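Local coordinates for protein carboxypeptidase 1 (Deinococcus radiodurans str. R1, PDB 5GIV) that is a zinc-dependent metallocarboxypeptidase of the M32 family that probably releases amino acids one after another from the C-terminus of peptides with broad specificity, at residues T198-R203 against E334-A339; L211-R216 against G318-T323; N341-S346 against G495-L500. One frame throughout, in Å; residues are numbered along the deposited sequence.

Overall arrangement
Coming from the N terminus, the chain leaves helix 169-193, makes the turn 198-203 and enters helix 207-221, so the first halves of contacts 1 and 2 follow closely. Contact 2 closes first, on helix 310-323, and contact 1 on the next helix, 333-339; contact 2 is thus nested within contact 1, and the zinc ligands His-266, His-270 and Glu-296 lie in the loop both enclose. Contact 3 opens just afterwards at 341-346 and closes near the C terminus on helix 487-501, in series with the others. Met-336 of contact 1 packs on Trp-320 of contact 2, while Tyr-337 and Arg-338 reach Leu-500 of contact 3.

Contact 1 (T198-R203 against E334-A339); sequences TDFLGR and EEMYRA
Thr-198 opens the contact at its margin: its CG2 methyl lies 4.3 Å from Ala-339 CB, close to where the two backbones come nearest. A single 3-10 turn follows at 199-201, with Leu-201 N bonded back to Thr-198 O, and it turns two large apolar side chains onto helix 333-339. Phe-200 is the first. Its CG sits between the backbone N and the carbonyl carbon (chi1 54°), the crowded position, and from there the ring reaches the helix with its outer atoms leading. CE1 meets the Met-336 CE methyl at 3.3 Å, a tight fit at the rim of the ring and near its plane. Met-336 SD lies 5.4 Å from the Phe-200 ring centroid, again at the edge, which makes this a Met-aromatic contact. The methionine can curl in this way because its chain is bent at both chi2 and chi3. At the tip of the ring, Phe-200 CZ packs 3.7 Å from Ala-339 CB and also approaches the carbonyl oxygen of Glu-335, which already accepts the helical bond from Ala-339 N. Leu-201 comes next and divides its two methyls: CD1 rests 3.9 Å from Ala-339 CB, whereas CD2 touches Met-336 SD at 4.0 Å. The methyl of Ala-339 thus receives Thr-198, Phe-200 and Leu-201 together. Just beyond, Arg-203 NH1 bonds to the carbonyls of Gln-327 and Ala-329. The turn thus joins the connection between helices 169-193 and 207-221 to helix 333-339; Met-336 is backed by Trp-313 and Phe-317 of helix 310-323, and Leu-201 also touches Pro-257 and Thr-258 at the start of helix 257-275.

Contact 2 (L211-R216 against G318-T323); sequences LAFGER and GDWRDT
Phe-213 leaves helix 211-216 with its CB directed at helix 318-323 and its CG anti to the backbone N, which carries the ring out between the two helices. At the root of the ring, CG lies 3.8 Å from Trp-320 CE3. One flank, CD1, comes within 3.5 Å of Asp-319 OD2; the other, CD2, meets both CE3 and CZ3 of the indole. Farther out, CE2 approaches Trp-320 CE3 to 3.4 Å, and at the tip CZ meets the same atom at 3.5 Å. The contacts with Trp-320 describe one event: the CE3 corner of the indole stands over the centre of the Phe-213 face, an edge-to-face pair with planes 65° apart. An alanine in place of Phe-213 would probably cost the Trp-320 edge the face it points into and loosen the packing between the helices. One turn on, Arg-216 reaches across tip to tip with Asp-319. NE gives OD2 a 2.7 Å bond on its syn lone pair, close to the guanidinium plane, while NH2 makes a weak bond of 2.6 Å to OD1, the two planar groups being twisted by 38°. Thr-323 OG1 donates to Asp-319 O, which also accepts Thr-323 N. Trp-320 sets further edge-to-face pairs with Trp-313 and Phe-324, and Phe-213 touches Leu-261 of helix 257-275, which carries the zinc histidines. The segments form a nearly antiparallel helix pair at 166°, their axes 11.0 Å apart, held by an aromatic pair and a salt bridge within the largely helical M32 fold.

Contact 3 (N341-S346 against G495-L500); sequences NTVSRS and GKYGEL
In the predominantly helical M32 fold, an irregular loop segment that follows helix 333-339 packs against helix 487-501, close to the C terminus. Its main feature is the crossing of Asn-341 and Lys-496 at about a right angle. Lys-496 starts with CG anti to the backbone N and runs fully extended beyond it, delivering NZ to Asn-341 OD1 at 2.6 Å. The ammonium does not come in along a lone pair; it stands above the amide plane, 43° out of it, and Lys-496 CE lies over the same group, 3.4 Å from Asn-341 CG. The amide is gripped at its other end too, where ND2 bonds to the carbonyls of Tyr-337 and Arg-308, which should fix its rotation. NZ in turn has a salt bridge to Glu-354 and a bond to Tyr-492 OH, so the lysine charge is probably well compensated. On the same side of the amide, Leu-500 CD1 packs 3.6 Å from Asn-341 CB, one turn along the helix from Lys-496. Tyr-497 meets the loop's backbone. With CG beside the backbone N, its ring extends toward the loop and turns an edge to the main chain, CE2 lying 3.5 Å from Asn-341 O, near the ring plane. Val-343 crosses the same ring obliquely, its CG2 methyl 3.7 Å from Tyr-497 CE2, and both side chains also touch Val-190 of helix 169-193. The phenol OH is hydrogen-bonded to Glu-354 OE1, the carboxylate oxygen that also pairs with Lys-496. One water completes the join, donating to Tyr-497 OH at 2.7 Å and to the backbone carbonyl Thr-342 O at 2.9 Å.

Contact 1 (T198-R203 against E334-A339)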
loop_
_atom_site.group_PDB
_atom_site.type_symbol
_atom_site.label_atom_id
_atom_site.label_comp_id
_atom_site.label_asym_id
_atom_site.label_seq_id
_atom_site.Cartn_x
_atom_site.Cartn_y
_atom_site.Cartn_z
ATOM N N THR A 198 -13.496 29.355 -22.820
ATOM C CA THR A 198 -13.085 28.125 -22.150
ATOM C C THR A 198 -12.992 26.914 -23.071
ATOM O O THR A 198 -12.476 25.878 -22.632
ATOM C CB THR A 198 -14.046 27.774 -20.993
ATOM O OG1 THR A 198 -15.371 27.611 -21.507
ATOM C CG2 THR A 198 -14.054 28.852 -19.907
ATOM N N ASP A 199 -13.440 27.009 -24.325
ATOM C CA ASP A 199 -13.574 25.815 -25.160
ATOM C C ASP A 199 -12.247 25.097 -25.381
ATOM O O ASP A 199 -12.237 23.884 -25.607
ATOM C CB ASP A 199 -14.179 26.186 -26.514
ATOM C CG ASP A 199 -13.272 27.115 -27.317
ATOM O OD1 ASP A 199 -12.308 26.619 -27.936
ATOM O OD2 ASP A 199 -13.520 28.340 -27.321
ATOM N N PHE A 200 -11.119 25.810 -25.335
ATOM C CA PHE A 200 -9.843 25.144 -25.576
ATOM C C PHE A 200 -9.523 24.126 -24.492
ATOM O O PHE A 200 -8.688 23.243 -24.716
ATOM C CB PHE A 200 -8.702 26.164 -25.697
ATOM C CG PHE A 200 -8.601 27.094 -24.536
ATOM C CD1 PHE A 200 -7.860 26.749 -23.419
ATOM C CD2 PHE A 200 -9.248 28.313 -24.559
ATOM C CE1 PHE A 200 -7.780 27.593 -22.344
ATOM C CE2 PHE A 200 -9.168 29.165 -23.497
ATOM C CZ PHE A 200 -8.434 28.810 -22.382
ATOM N N LEU A 201 -10.153 24.238 -23.320
ATOM C CA LEU A 201 -9.978 23.234 -22.274
ATOM C C LEU A 201 -10.617 21.896 -22.628
ATOM O O LEU A 201 -10.321 20.896 -21.967
ATOM C CB LEU A 201 -10.551 23.749 -20.953
ATOM C CG LEU A 201 -9.866 25.017 -20.421
ATOM C CD1 LEU A 201 -10.598 25.573 -19.195
ATOM C CD2 LEU A 201 -8.397 24.757 -20.124
ATOM N N GLY A 202 -11.462 21.845 -23.651
ATOM C CA GLY A 202 -12.110 20.614 -24.050
ATOM C C GLY A 202 -11.478 19.909 -25.232
ATOM O O GLY A 202 -12.088 18.982 -25.781
ATOM N N ARG A 203 -10.268 20.297 -25.628
ATOM C CA ARG A 203 -9.661 19.777 -26.848
ATOM C C ARG A 203 -8.979 18.430 -26.651
ATOM O O ARG A 203 -8.505 17.851 -27.637
ATOM C CB ARG A 203 -8.660 20.795 -27.410
ATOM C CG ARG A 203 -9.305 22.051 -27.936
ATOM C CD ARG A 203 -8.308 23.137 -28.338
ATOM N NE ARG A 203 -8.952 24.105 -29.222
ATOM C CZ ARG A 203 -8.371 25.202 -29.707
ATOM N NH1 ARG A 203 -7.120 25.500 -29.386
ATOM N NH2 ARG A 203 -9.046 26.009 -30.523
ATOM N N GLU A 334 -2.988 35.002 -20.955
ATOM C CA GLU A 334 -4.058 35.670 -20.219
ATOM C C GLU A 334 -5.370 34.895 -20.311
ATOM O O GLU A 334 -6.174 34.919 -19.372
ATOM C CB GLU A 334 -4.225 37.109 -20.728
ATOM C CG GLU A 334 -5.398 37.909 -20.138
ATOM C CD GLU A 334 -5.238 38.265 -18.649
ATOM O OE1 GLU A 334 -6.209 38.801 -18.057
ATOM O OE2 GLU A 334 -4.149 38.026 -18.066
ATOM N N GLU A 335 -5.620 34.226 -21.437
ATOM C CA GLU A 335 -6.866 33.485 -21.566
ATOM C C GLU A 335 -6.874 32.251 -20.668
ATOM O O GLU A 335 -7.903 31.913 -20.077
ATOM C CB GLU A 335 -7.102 33.116 -23.027
ATOM C CG GLU A 335 -7.514 34.311 -23.861
ATOM C CD GLU A 335 -7.683 33.984 -25.321
ATOM O OE1 GLU A 335 -6.774 33.366 -25.906
ATOM O OE2 GLU A 335 -8.716 34.380 -25.887
ATOM N N MET A 336 -5.729 31.587 -20.525
ATOM C CA MET A 336 -5.654 30.453 -19.619
ATOM C C MET A 336 -5.866 30.895 -18.177
ATOM O O MET A 336 -6.529 30.195 -17.401
ATOM C CB MET A 336 -4.317 29.736 -19.783
ATOM C CG MET A 336 -4.144 28.550 -18.855
ATOM S SD MET A 336 -5.350 27.251 -19.185
ATOM C CE MET A 336 -4.941 26.852 -20.863
ATOM N N TYR A 337 -5.330 32.065 -17.802
ATOM C CA TYR A 337 -5.578 32.585 -16.460
ATOM C C TYR A 337 -7.057 32.877 -16.238
ATOM O O TYR A 337 -7.594 32.602 -15.157
ATOM C CB TYR A 337 -4.746 33.842 -16.204
ATOM C CG TYR A 337 -5.286 34.691 -15.073
ATOM C CD1 TYR A 337 -5.134 34.309 -13.754
ATOM C CD2 TYR A 337 -5.966 35.876 -15.338
ATOM C CE1 TYR A 337 -5.639 35.082 -12.722
ATOM C CE2 TYR A 337 -6.470 36.660 -14.317
ATOM C CZ TYR A 337 -6.305 36.262 -13.015
ATOM O OH TYR A 337 -6.811 37.046 -12.004
ATOM N N ARG A 338 -7.735 33.444 -17.231
ATOM C CA ARG A 338 -9.148 33.738 -17.031
ATOM C C ARG A 338 -9.983 32.464 -17.010
ATOM O O ARG A 338 -10.978 32.391 -16.282
ATOM C CB ARG A 338 -9.657 34.688 -18.111
ATOM C CG ARG A 338 -8.880 35.984 -18.196
ATOM C CD ARG A 338 -9.280 36.776 -19.434
ATOM N NE ARG A 338 -10.216 37.845 -19.109
ATOM C CZ ARG A 338 -9.838 39.085 -18.819
ATOM N NH1 ARG A 338 -8.544 39.401 -18.830
ATOM N NH2 ARG A 338 -10.746 40.010 -18.524
ATOM N N ALA A 339 -9.585 31.451 -17.779
ATOM C CA ALA A 339 -10.400 30.253 -17.904
ATOM C C ALA A 339 -10.440 29.433 -16.623
ATOM O O ALA A 339 -11.404 28.689 -16.408
ATOM C CB ALA A 339 -9.884 29.395 -19.053
#

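Contact 2 (L211-R216 against G318-T323)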
loop_
_atom_site.group_PDB
_atom_site.type_symbol
_atom_site.label_atom_id
_atom_site.label_comp_id
_atom_site.label_asym_id
_atom_site.label_seq_id
_atom_site.Cartn_x
_atom_site.Cartn_y
_atom_site.Cartn_z
ATOM N N LEU A 211 -0.664 14.516 -15.281
ATOM C CA LEU A 211 -0.013 14.143 -14.033
ATOM C C LEU A 211 1.419 14.669 -13.992
ATOM O O LEU A 211 1.865 15.196 -12.967
ATOM C CB LEU A 211 -0.032 12.625 -13.855
ATOM C CG LEU A 211 -1.418 12.043 -13.617
ATOM C CD1 LEU A 211 -1.413 10.512 -13.691
ATOM C CD2 LEU A 211 -1.919 12.537 -12.274
ATOM N N ALA A 212 2.145 14.555 -15.104
ATOM C CA ALA A 212 3.529 15.017 -15.125
ATOM C C ALA A 212 3.601 16.510 -14.853
ATOM O O ALA A 212 4.419 16.970 -14.052
ATOM C CB ALA A 212 4.189 14.682 -16.467
ATOM N N PHE A 213 2.735 17.283 -15.501
ATOM C CA PHE A 213 2.724 18.716 -15.258
ATOM C C PHE A 213 2.383 19.025 -13.802
ATOM O O PHE A 213 3.038 19.855 -13.159
ATOM C CB PHE A 213 1.745 19.400 -16.212
ATOM C CG PHE A 213 1.566 20.862 -15.929
ATOM C CD1 PHE A 213 2.427 21.796 -16.484
ATOM C CD2 PHE A 213 0.544 21.304 -15.110
ATOM C CE1 PHE A 213 2.271 23.144 -16.222
ATOM C CE2 PHE A 213 0.382 22.650 -14.855
ATOM C CZ PHE A 213 1.248 23.573 -15.415
ATOM N N GLY A 214 1.359 18.362 -13.263
ATOM C CA GLY A 214 0.959 18.632 -11.890
ATOM C C GLY A 214 2.059 18.347 -10.884
ATOM O O GLY A 214 2.201 19.059 -9.884
ATOM N N GLU A 215 2.843 17.293 -11.121
ATOM C CA GLU A 215 3.914 16.956 -10.190
ATOM C C GLU A 215 5.086 17.927 -10.289
ATOM O O GLU A 215 5.802 18.133 -9.303
ATOM C CB GLU A 215 4.380 15.524 -10.424
ATOM C CG GLU A 215 3.374 14.501 -9.965
ATOM C CD GLU A 215 3.948 13.117 -9.930
ATOM O OE1 GLU A 215 3.306 12.234 -9.321
ATOM O OE2 GLU A 215 5.063 12.925 -10.467
ATOM N N ARG A 216 5.300 18.530 -11.454
ATOM C CA ARG A 216 6.323 19.563 -11.547
ATOM C C ARG A 216 5.920 20.809 -10.763
ATOM O O ARG A 216 6.761 21.439 -10.113
ATOM C CB ARG A 216 6.590 19.903 -13.012
ATOM C CG ARG A 216 7.177 18.743 -13.818
ATOM C CD ARG A 216 7.749 19.224 -15.144
ATOM N NE ARG A 216 6.731 19.749 -16.050
ATOM C CZ ARG A 216 6.100 19.016 -16.963
ATOM N NH1 ARG A 216 6.371 17.724 -17.082
ATOM N NH2 ARG A 216 5.195 19.569 -17.756
ATOM N N GLY A 318 4.201 28.542 -20.202
ATOM C CA GLY A 318 5.182 28.006 -21.129
ATOM C C GLY A 318 5.270 26.493 -21.065
ATOM O O GLY A 318 5.153 25.811 -22.086
ATOM N N ASP A 319 5.482 25.948 -19.864
ATOM C CA ASP A 319 5.481 24.494 -19.711
ATOM C C ASP A 319 4.134 23.911 -20.121
ATOM O O ASP A 319 4.067 22.883 -20.806
ATOM C CB ASP A 319 5.826 24.119 -18.264
ATOM C CG ASP A 319 5.741 22.620 -18.006
ATOM O OD1 ASP A 319 5.569 21.853 -18.963
ATOM O OD2 ASP A 319 5.887 22.187 -16.849
ATOM N N TRP A 320 3.053 24.588 -19.744
ATOM C CA TRP A 320 1.711 24.157 -20.112
ATOM C C TRP A 320 1.545 24.108 -21.627
ATOM O O TRP A 320 1.123 23.087 -22.185
ATOM C CB TRP A 320 0.706 25.116 -19.475
ATOM C CG TRP A 320 -0.742 24.770 -19.604
ATOM C CD1 TRP A 320 -1.669 25.407 -20.375
ATOM C CD2 TRP A 320 -1.442 23.737 -18.904
ATOM N NE1 TRP A 320 -2.898 24.832 -20.206
ATOM C CE2 TRP A 320 -2.789 23.803 -19.306
ATOM C CE3 TRP A 320 -1.060 22.760 -17.980
ATOM C CZ2 TRP A 320 -3.755 22.927 -18.819
ATOM C CZ3 TRP A 320 -2.019 21.897 -17.494
ATOM C CH2 TRP A 320 -3.349 21.986 -17.913
ATOM N N ARG A 321 1.882 25.211 -22.307
ATOM C CA ARG A 321 1.738 25.283 -23.758
ATOM C C ARG A 321 2.617 24.252 -24.452
ATOM O O ARG A 321 2.184 23.595 -25.405
ATOM C CB ARG A 321 2.089 26.687 -24.246
ATOM C CG ARG A 321 1.533 27.029 -25.612
ATOM C CD ARG A 321 2.482 27.909 -26.420
ATOM N NE ARG A 321 2.903 29.115 -25.704
ATOM C CZ ARG A 321 4.105 29.278 -25.151
ATOM N NH1 ARG A 321 4.404 30.414 -24.519
ATOM N NH2 ARG A 321 5.015 28.306 -25.229
ATOM N N ASP A 322 3.863 24.109 -23.995
ATOM C CA ASP A 322 4.774 23.141 -24.597
ATOM C C ASP A 322 4.257 21.721 -24.424
ATOM O O ASP A 322 4.446 20.871 -25.301
ATOM C CB ASP A 322 6.170 23.276 -23.977
ATOM C CG ASP A 322 6.854 24.586 -24.347
ATOM O OD1 ASP A 322 6.442 25.238 -25.327
ATOM O OD2 ASP A 322 7.798 24.979 -23.637
ATOM N N THR A 323 3.629 21.437 -23.278
ATOM C CA THR A 323 3.116 20.100 -23.023
ATOM C C THR A 323 1.867 19.822 -23.852
ATOM O O THR A 323 1.633 18.675 -24.264
ATOM C CB THR A 323 2.835 19.939 -21.528
ATOM O OG1 THR A 323 3.985 20.365 -20.774
ATOM C CG2 THR A 323 2.532 18.475 -21.179
#

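Contact 3 (N341-S346 against G495-L500)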
loop_
_atom_site.group_PDB
_atom_site.type_symbol
_atom_site.label_atom_id
_atom_site.label_comp_id
_atom_site.label_asym_id
_atom_site.label_seq_id
_atom_site.Cartn_x
_atom_site.Cartn_y
_atom_site.Cartn_z
ATOM N N ASN A 341 -10.787 30.701 -13.727
ATOM C CA ASN A 341 -11.501 31.530 -12.765
ATOM C C ASN A 341 -12.914 31.839 -13.234
ATOM O O ASN A 341 -13.426 32.941 -13.024
ATOM C CB ASN A 341 -10.749 32.831 -12.485
ATOM C CG ASN A 341 -9.449 32.610 -11.742
ATOM O OD1 ASN A 341 -9.450 32.183 -10.586
ATOM N ND2 ASN A 341 -8.329 32.931 -12.388
ATOM N N THR A 342 -13.574 30.885 -13.885
ATOM C CA THR A 342 -14.976 31.079 -14.213
ATOM C C THR A 342 -15.852 30.864 -12.983
ATOM O O THR A 342 -15.453 30.229 -12.007
ATOM C CB THR A 342 -15.415 30.132 -15.326
ATOM O OG1 THR A 342 -15.592 28.817 -14.785
ATOM C CG2 THR A 342 -14.438 30.134 -16.502
ATOM N N VAL A 343 -17.076 31.385 -13.055
ATOM C CA VAL A 343 -18.031 31.327 -11.952
ATOM C C VAL A 343 -19.392 30.940 -12.512
ATOM O O VAL A 343 -19.744 31.338 -13.624
ATOM C CB VAL A 343 -18.136 32.681 -11.212
ATOM C CG1 VAL A 343 -19.267 32.641 -10.185
ATOM C CG2 VAL A 343 -16.817 33.059 -10.560
ATOM N N SER A 344 -20.153 30.153 -11.753
ATOM C CA SER A 344 -21.539 29.871 -12.119
ATOM C C SER A 344 -22.217 29.136 -10.974
ATOM O O SER A 344 -21.567 28.416 -10.212
ATOM C CB SER A 344 -21.636 29.040 -13.401
ATOM O OG SER A 344 -21.164 27.730 -13.175
ATOM N N ARG A 345 -23.532 29.303 -10.882
ATOM C CA ARG A 345 -24.323 28.522 -9.942
ATOM C C ARG A 345 -24.368 27.085 -10.428
ATOM O O ARG A 345 -24.845 26.817 -11.534
ATOM C CB ARG A 345 -25.734 29.082 -9.835
ATOM C CG ARG A 345 -25.772 30.570 -9.668
ATOM C CD ARG A 345 -27.183 31.099 -9.816
ATOM N NE ARG A 345 -27.150 32.556 -9.848
ATOM C CZ ARG A 345 -27.435 33.289 -10.919
ATOM N NH1 ARG A 345 -27.817 32.707 -12.054
ATOM N NH2 ARG A 345 -27.350 34.611 -10.844
ATOM N N SER A 346 -23.866 26.164 -9.618
ATOM C CA SER A 346 -23.753 24.769 -10.013
ATOM C C SER A 346 -24.260 23.901 -8.868
ATOM O O SER A 346 -24.641 24.400 -7.805
ATOM C CB SER A 346 -22.311 24.409 -10.402
ATOM O OG SER A 346 -21.391 24.719 -9.360
ATOM N N GLY A 495 -11.364 42.119 -5.142
ATOM C CA GLY A 495 -10.314 42.636 -6.004
ATOM C C GLY A 495 -10.066 41.753 -7.212
ATOM O O GLY A 495 -9.936 42.239 -8.340
ATOM N N LYS A 496 -9.982 40.439 -6.993
ATOM C CA LYS A 496 -9.656 39.536 -8.092
ATOM C C LYS A 496 -10.770 39.499 -9.133
ATOM O O LYS A 496 -10.518 39.661 -10.334
ATOM C CB LYS A 496 -9.384 38.135 -7.546
ATOM C CG LYS A 496 -9.158 37.087 -8.625
ATOM C CD LYS A 496 -8.966 35.706 -8.002
ATOM C CE LYS A 496 -8.732 34.668 -9.078
ATOM N NZ LYS A 496 -8.501 33.328 -8.507
ATOM N N TYR A 497 -12.011 39.294 -8.688
ATOM C CA TYR A 497 -13.118 39.143 -9.621
ATOM C C TYR A 497 -13.654 40.482 -10.090
ATOM O O TYR A 497 -14.142 40.584 -11.221
ATOM C CB TYR A 497 -14.213 38.293 -8.973
ATOM C CG TYR A 497 -13.768 36.853 -8.922
ATOM C CD1 TYR A 497 -13.058 36.360 -7.833
ATOM C CD2 TYR A 497 -13.992 36.003 -10.004
ATOM C CE1 TYR A 497 -12.619 35.052 -7.813
ATOM C CE2 TYR A 497 -13.551 34.702 -9.995
ATOM C CZ TYR A 497 -12.873 34.227 -8.902
ATOM O OH TYR A 497 -12.436 32.927 -8.910
ATOM N N GLY A 498 -13.534 41.525 -9.269
ATOM C CA GLY A 498 -13.815 42.858 -9.766
ATOM C C GLY A 498 -12.980 43.198 -10.984
ATOM O O GLY A 498 -13.485 43.768 -11.952
ATOM N N GLU A 499 -11.704 42.810 -10.974
ATOM C CA GLU A 499 -10.819 43.126 -12.089
ATOM C C GLU A 499 -10.978 42.153 -13.255
ATOM O O GLU A 499 -10.786 42.549 -14.411
ATOM C CB GLU A 499 -9.366 43.149 -11.613
ATOM C CG GLU A 499 -8.409 43.845 -12.572
ATOM C CD GLU A 499 -7.802 42.898 -13.596
ATOM O OE1 GLU A 499 -7.383 41.786 -13.196
ATOM O OE2 GLU A 499 -7.742 43.257 -14.797
ATOM N N LEU A 500 -11.323 40.889 -12.978
ATOM C CA LEU A 500 -11.504 39.914 -14.051
ATOM C C LEU A 500 -12.734 40.231 -14.887
ATOM O O LEU A 500 -12.687 40.149 -16.120
ATOM C CB LEU A 500 -11.614 38.499 -13.480
ATOM C CG LEU A 500 -10.330 37.674 -13.373
ATOM C CD1 LEU A 500 -10.535 36.461 -12.487
ATOM C CD2 LEU A 500 -9.859 37.247 -14.753
HETATM O O HOH W 1 -13.555 30.641 -9.861
#